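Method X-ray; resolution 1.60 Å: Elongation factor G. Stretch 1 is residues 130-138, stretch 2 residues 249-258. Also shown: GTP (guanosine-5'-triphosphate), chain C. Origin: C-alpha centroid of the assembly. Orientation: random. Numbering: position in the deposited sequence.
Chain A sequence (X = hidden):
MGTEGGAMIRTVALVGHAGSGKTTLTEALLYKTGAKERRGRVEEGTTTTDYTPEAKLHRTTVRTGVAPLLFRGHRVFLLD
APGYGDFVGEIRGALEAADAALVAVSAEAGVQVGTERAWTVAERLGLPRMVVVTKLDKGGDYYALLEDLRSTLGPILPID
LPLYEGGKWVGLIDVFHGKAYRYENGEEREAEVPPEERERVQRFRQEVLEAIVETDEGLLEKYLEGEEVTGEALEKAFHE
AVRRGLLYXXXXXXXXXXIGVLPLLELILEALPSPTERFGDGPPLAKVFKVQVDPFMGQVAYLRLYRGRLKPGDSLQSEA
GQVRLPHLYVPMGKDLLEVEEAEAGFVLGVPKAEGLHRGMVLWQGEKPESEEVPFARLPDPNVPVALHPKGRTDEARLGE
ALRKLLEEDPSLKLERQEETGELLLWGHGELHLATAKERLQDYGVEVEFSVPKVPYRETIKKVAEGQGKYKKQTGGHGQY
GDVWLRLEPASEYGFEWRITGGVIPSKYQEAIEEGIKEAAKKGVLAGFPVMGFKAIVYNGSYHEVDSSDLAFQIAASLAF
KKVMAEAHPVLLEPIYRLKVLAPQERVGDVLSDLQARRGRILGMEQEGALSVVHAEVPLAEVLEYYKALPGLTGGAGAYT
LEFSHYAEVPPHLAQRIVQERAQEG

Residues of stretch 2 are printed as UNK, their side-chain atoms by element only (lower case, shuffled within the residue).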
# COMPACT_ATOMS: atom_id res chain seq x y z
N MET A 130 20.90 1.11 5.03
CA MET A 130 22.17 0.76 4.37
C MET A 130 21.76 0.57 2.92
O MET A 130 20.63 0.18 2.65
CB MET A 130 22.73 -0.55 4.95
CG MET A 130 23.76 -1.28 4.12
SD MET A 130 24.17 -2.87 4.95
CE MET A 130 25.04 -2.20 6.34
N VAL A 131 22.64 0.89 1.98
CA VAL A 131 22.36 0.74 0.55
C VAL A 131 23.22 -0.37 -0.00
O VAL A 131 24.38 -0.49 0.38
CB VAL A 131 22.75 2.02 -0.23
CG1 VAL A 131 22.66 1.79 -1.75
CG2 VAL A 131 21.84 3.18 0.17
N VAL A 132 22.67 -1.19 -0.89
CA VAL A 132 23.48 -2.19 -1.57
C VAL A 132 23.31 -1.93 -3.07
O VAL A 132 22.20 -1.89 -3.59
CB VAL A 132 23.12 -3.68 -1.19
CG1 VAL A 132 21.66 -3.99 -1.42
CG2 VAL A 132 24.02 -4.64 -1.99
N VAL A 133 24.43 -1.69 -3.74
CA VAL A 133 24.42 -1.40 -5.18
C VAL A 133 24.60 -2.67 -5.97
O VAL A 133 25.62 -3.37 -5.85
CB VAL A 133 25.53 -0.40 -5.53
CG1 VAL A 133 25.54 -0.17 -7.05
CG2 VAL A 133 25.31 0.91 -4.78
N THR A 134 23.58 -2.96 -6.77
CA THR A 134 23.54 -4.15 -7.61
C THR A 134 23.72 -3.81 -9.08
O THR A 134 23.77 -2.65 -9.46
CB THR A 134 22.17 -4.80 -7.51
OG1 THR A 134 21.18 -3.85 -7.93
CG2 THR A 134 21.89 -5.24 -6.05
N LYS A 135 23.82 -4.86 -9.90
CA LYS A 135 23.91 -4.73 -11.35
C LYS A 135 25.05 -3.89 -11.93
O LYS A 135 24.96 -3.41 -13.07
CB LYS A 135 22.57 -4.20 -11.89
CG LYS A 135 21.38 -5.09 -11.55
CD LYS A 135 20.11 -4.63 -12.28
CE LYS A 135 18.97 -5.64 -12.16
NZ LYS A 135 17.78 -5.31 -13.04
N LEU A 136 26.13 -3.68 -11.17
CA LEU A 136 27.22 -2.90 -11.73
C LEU A 136 27.83 -3.63 -12.95
O LEU A 136 28.46 -3.00 -13.80
CB LEU A 136 28.30 -2.63 -10.68
CG LEU A 136 29.44 -1.69 -11.10
CD1 LEU A 136 28.87 -0.31 -11.39
CD2 LEU A 136 30.50 -1.61 -10.01
N ASP A 137 27.61 -4.94 -13.05
CA ASP A 137 28.16 -5.71 -14.17
C ASP A 137 27.53 -5.29 -15.49
O ASP A 137 28.07 -5.61 -16.57
CB ASP A 137 27.96 -7.22 -13.96
CG ASP A 137 26.49 -7.60 -13.78
OD1 ASP A 137 25.85 -7.04 -12.86
OD2 ASP A 137 26.00 -8.46 -14.56
N LYS A 138 26.42 -4.58 -15.42
CA LYS A 138 25.77 -4.13 -16.64
C LYS A 138 26.45 -2.88 -17.23
O LYS A 138 26.08 -2.43 -18.31
CB LYS A 138 24.27 -3.93 -16.39
CG LYS A 138 23.62 -5.24 -15.94
CD LYS A 138 22.11 -5.17 -15.79
CE LYS A 138 21.40 -5.30 -17.13
NZ LYS A 138 19.92 -5.29 -16.96
N UNK A 249 25.64 3.30 5.32
CA UNK A 249 26.71 2.57 4.61
C UNK A 249 26.27 2.18 3.21
O UNK A 249 25.10 1.85 3.00
c UNK A 249 26.39 1.71 6.83
c UNK A 249 26.92 1.33 5.46
c UNK A 249 25.19 2.55 6.50
N UNK A 250 27.21 2.23 2.25
CA UNK A 250 26.91 1.83 0.88
C UNK A 250 27.83 0.66 0.54
O UNK A 250 29.07 0.79 0.54
c UNK A 250 26.36 4.20 0.25
c UNK A 250 27.18 2.98 -0.12
c UNK A 250 26.84 2.53 -1.55
N UNK A 251 27.22 -0.48 0.25
CA UNK A 251 27.94 -1.69 -0.09
C UNK A 251 27.69 -2.03 -1.56
O UNK A 251 26.76 -1.53 -2.17
c UNK A 251 27.47 -2.85 0.79
N UNK A 252 28.57 -2.86 -2.09
CA UNK A 252 28.46 -3.30 -3.47
C UNK A 252 28.35 -4.82 -3.48
O UNK A 252 29.21 -5.51 -2.92
c UNK A 252 30.01 -3.06 -5.70
c UNK A 252 31.34 -2.36 -5.99
c UNK A 252 28.90 -2.47 -6.56
c UNK A 252 29.74 -2.86 -4.21
N UNK A 253 27.29 -5.35 -4.10
CA UNK A 253 27.13 -6.81 -4.16
C UNK A 253 26.17 -7.16 -5.28
O UNK A 253 25.30 -6.37 -5.62
c UNK A 253 26.60 -7.37 -2.82
N UNK A 254 26.35 -8.35 -5.85
CA UNK A 254 25.48 -8.82 -6.92
C UNK A 254 25.23 -10.31 -6.71
O UNK A 254 26.16 -11.09 -6.59
c UNK A 254 26.12 -8.63 -8.29
o UNK A 254 25.42 -9.39 -9.27
N UNK A 255 23.95 -10.69 -6.66
CA UNK A 255 23.68 -12.11 -6.50
C UNK A 255 23.83 -12.84 -7.82
O UNK A 255 24.05 -14.04 -7.85
N UNK A 256 23.76 -12.09 -8.92
CA UNK A 256 23.85 -12.67 -10.27
C UNK A 256 25.31 -13.00 -10.59
O UNK A 256 25.61 -14.07 -11.10
c UNK A 256 23.08 -12.25 -12.68
o UNK A 256 21.96 -14.20 -13.42
c UNK A 256 21.87 -13.15 -12.75
o UNK A 256 20.84 -12.80 -12.13
c UNK A 256 23.29 -11.69 -11.29
N UNK A 257 26.22 -12.08 -10.27
CA UNK A 257 27.65 -12.30 -10.51
C UNK A 257 28.32 -12.97 -9.31
O UNK A 257 29.51 -13.31 -9.36
n UNK A 257 29.48 -11.17 -13.38
c UNK A 257 28.07 -10.86 -13.23
c UNK A 257 29.97 -12.05 -14.25
c UNK A 257 28.35 -10.95 -10.76
c UNK A 257 27.82 -10.14 -11.92
n UNK A 257 31.28 -12.28 -14.31
n UNK A 257 29.15 -12.72 -15.05
N UNK A 258 27.57 -13.18 -8.23
CA UNK A 258 28.08 -13.76 -6.99
C UNK A 258 29.32 -13.02 -6.51
O UNK A 258 30.35 -13.63 -6.23
c UNK A 258 27.10 -16.11 -7.08
c UNK A 258 26.52 -16.30 -5.67
o UNK A 258 26.94 -15.58 -4.70
o UNK A 258 25.63 -17.17 -5.56
c UNK A 258 28.38 -15.26 -7.14
PG GTP C . 11.09 -7.13 -7.58
O1G GTP C . 10.11 -7.28 -8.85
O2G GTP C . 10.78 -8.31 -6.54
O3G GTP C . 11.02 -5.79 -6.95
O3B GTP C . 12.53 -7.41 -8.24
PB GTP C . 13.86 -7.77 -7.41
O1B GTP C . 14.40 -6.51 -6.83
O2B GTP C . 13.59 -8.89 -6.48
O3A GTP C . 14.87 -8.17 -8.58
PA GTP C . 15.12 -9.68 -9.08
O1A GTP C . 16.00 -10.36 -8.10
O2A GTP C . 13.82 -10.29 -9.41
O5' GTP C . 15.97 -9.47 -10.42
C5' GTP C . 15.30 -8.98 -11.59
C4' GTP C . 16.17 -9.21 -12.82
O4' GTP C . 17.45 -8.62 -12.53
C3' GTP C . 16.42 -10.70 -13.02
O3' GTP C . 16.59 -10.97 -14.42
C2' GTP C . 17.73 -10.93 -12.28
O2' GTP C . 18.43 -12.03 -12.87
C1' GTP C . 18.45 -9.64 -12.66
N9 GTP C . 19.59 -9.32 -11.77
C8 GTP C . 19.55 -9.23 -10.45
N7 GTP C . 20.72 -8.80 -9.99
C5 GTP C . 21.52 -8.61 -11.03
C6 GTP C . 22.84 -8.18 -11.17
O6 GTP C . 23.51 -7.82 -10.20
N1 GTP C . 23.39 -8.12 -12.45
C2 GTP C . 22.63 -8.49 -13.57
N2 GTP C . 23.15 -8.43 -14.79
N3 GTP C . 21.36 -8.90 -13.40
C4 GTP C . 20.81 -8.96 -12.17

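Position 249 carries three side-chain carbons that close a ring onto the backbone N, and its CB lies 4.1 Å from M130 CE; that ring makes it P249. Having no N-H, P249 can join the ladder only as an acceptor: P249 O accepts from V131 N at 2.8 Å.

Position 250 has three carbons, forked at the first. One branch lies 3.9 Å from V133 CG2 and the other 4.2 Å from V131 CB. A fork at CB with no heteroatom is valine, V250, on the same sheet face as V131 and V133.

At position 251 there is a single carbon, pointing to the face that V132 also uses: A251. Its backbone works in both directions, with A251 N donating to V131 O at 2.8 Å and A251 O accepting from V133 N at 2.8 Å.

Position 252 shows four carbons, forked at the second, and its end reaches V133 and L136: leucine, L252. From the face of V131 and V133 that end bends nearer to stretch 1, so that L252 CD1 sits 4.1 Å from V133 CB and 3.9 Å from L136 CD2.

Again one carbon at position 253, its CB 3.8 Å from V132 CG2: A253. A253 N donates to V133 O at 3.1 Å.

Position 254 has one carbon, then one oxygen, and no further branch, hence S254. S254 OG donates to GTP O6 at 2.6 Å and accepts from the backbone N of position 257 at 3.0 Å.

No side-chain atom follows CA at position 255; it is G255, and it makes no contact with stretch 1.

Position 256 bears three carbons, the last with two oxygens, and none of them touches stretch 1. This is E256, whose OE1 accepts from GTP O2' at 2.6 Å.

Three carbons, a nitrogen, then a carbon with two more nitrogens, packed against D137, identify position 257 as R257. R257 CG lies 3.4 Å from D137 CG, but R257 NE stays 4.6 Å from D137 OD2, beyond a salt bridge.

Position 258 repeats the three carbons and two oxygens, out of reach of stretch 1: E258.

The rule is a parallel ladder that carries the segments after both strands to one base. Four backbone hydrogen bonds set the register, and apolar side chains pack beside them. Beyond the strands, D137 OD1 accepts from GTP N1 at 2.7 Å and D137 OD2 from GTP N2 at 2.9 Å, while K135 N, donating at 3.0 Å, joins S254 at GTP O6. Guanine is thus read from both stretches.

Stretch 2 (249-258) PVALASGERE
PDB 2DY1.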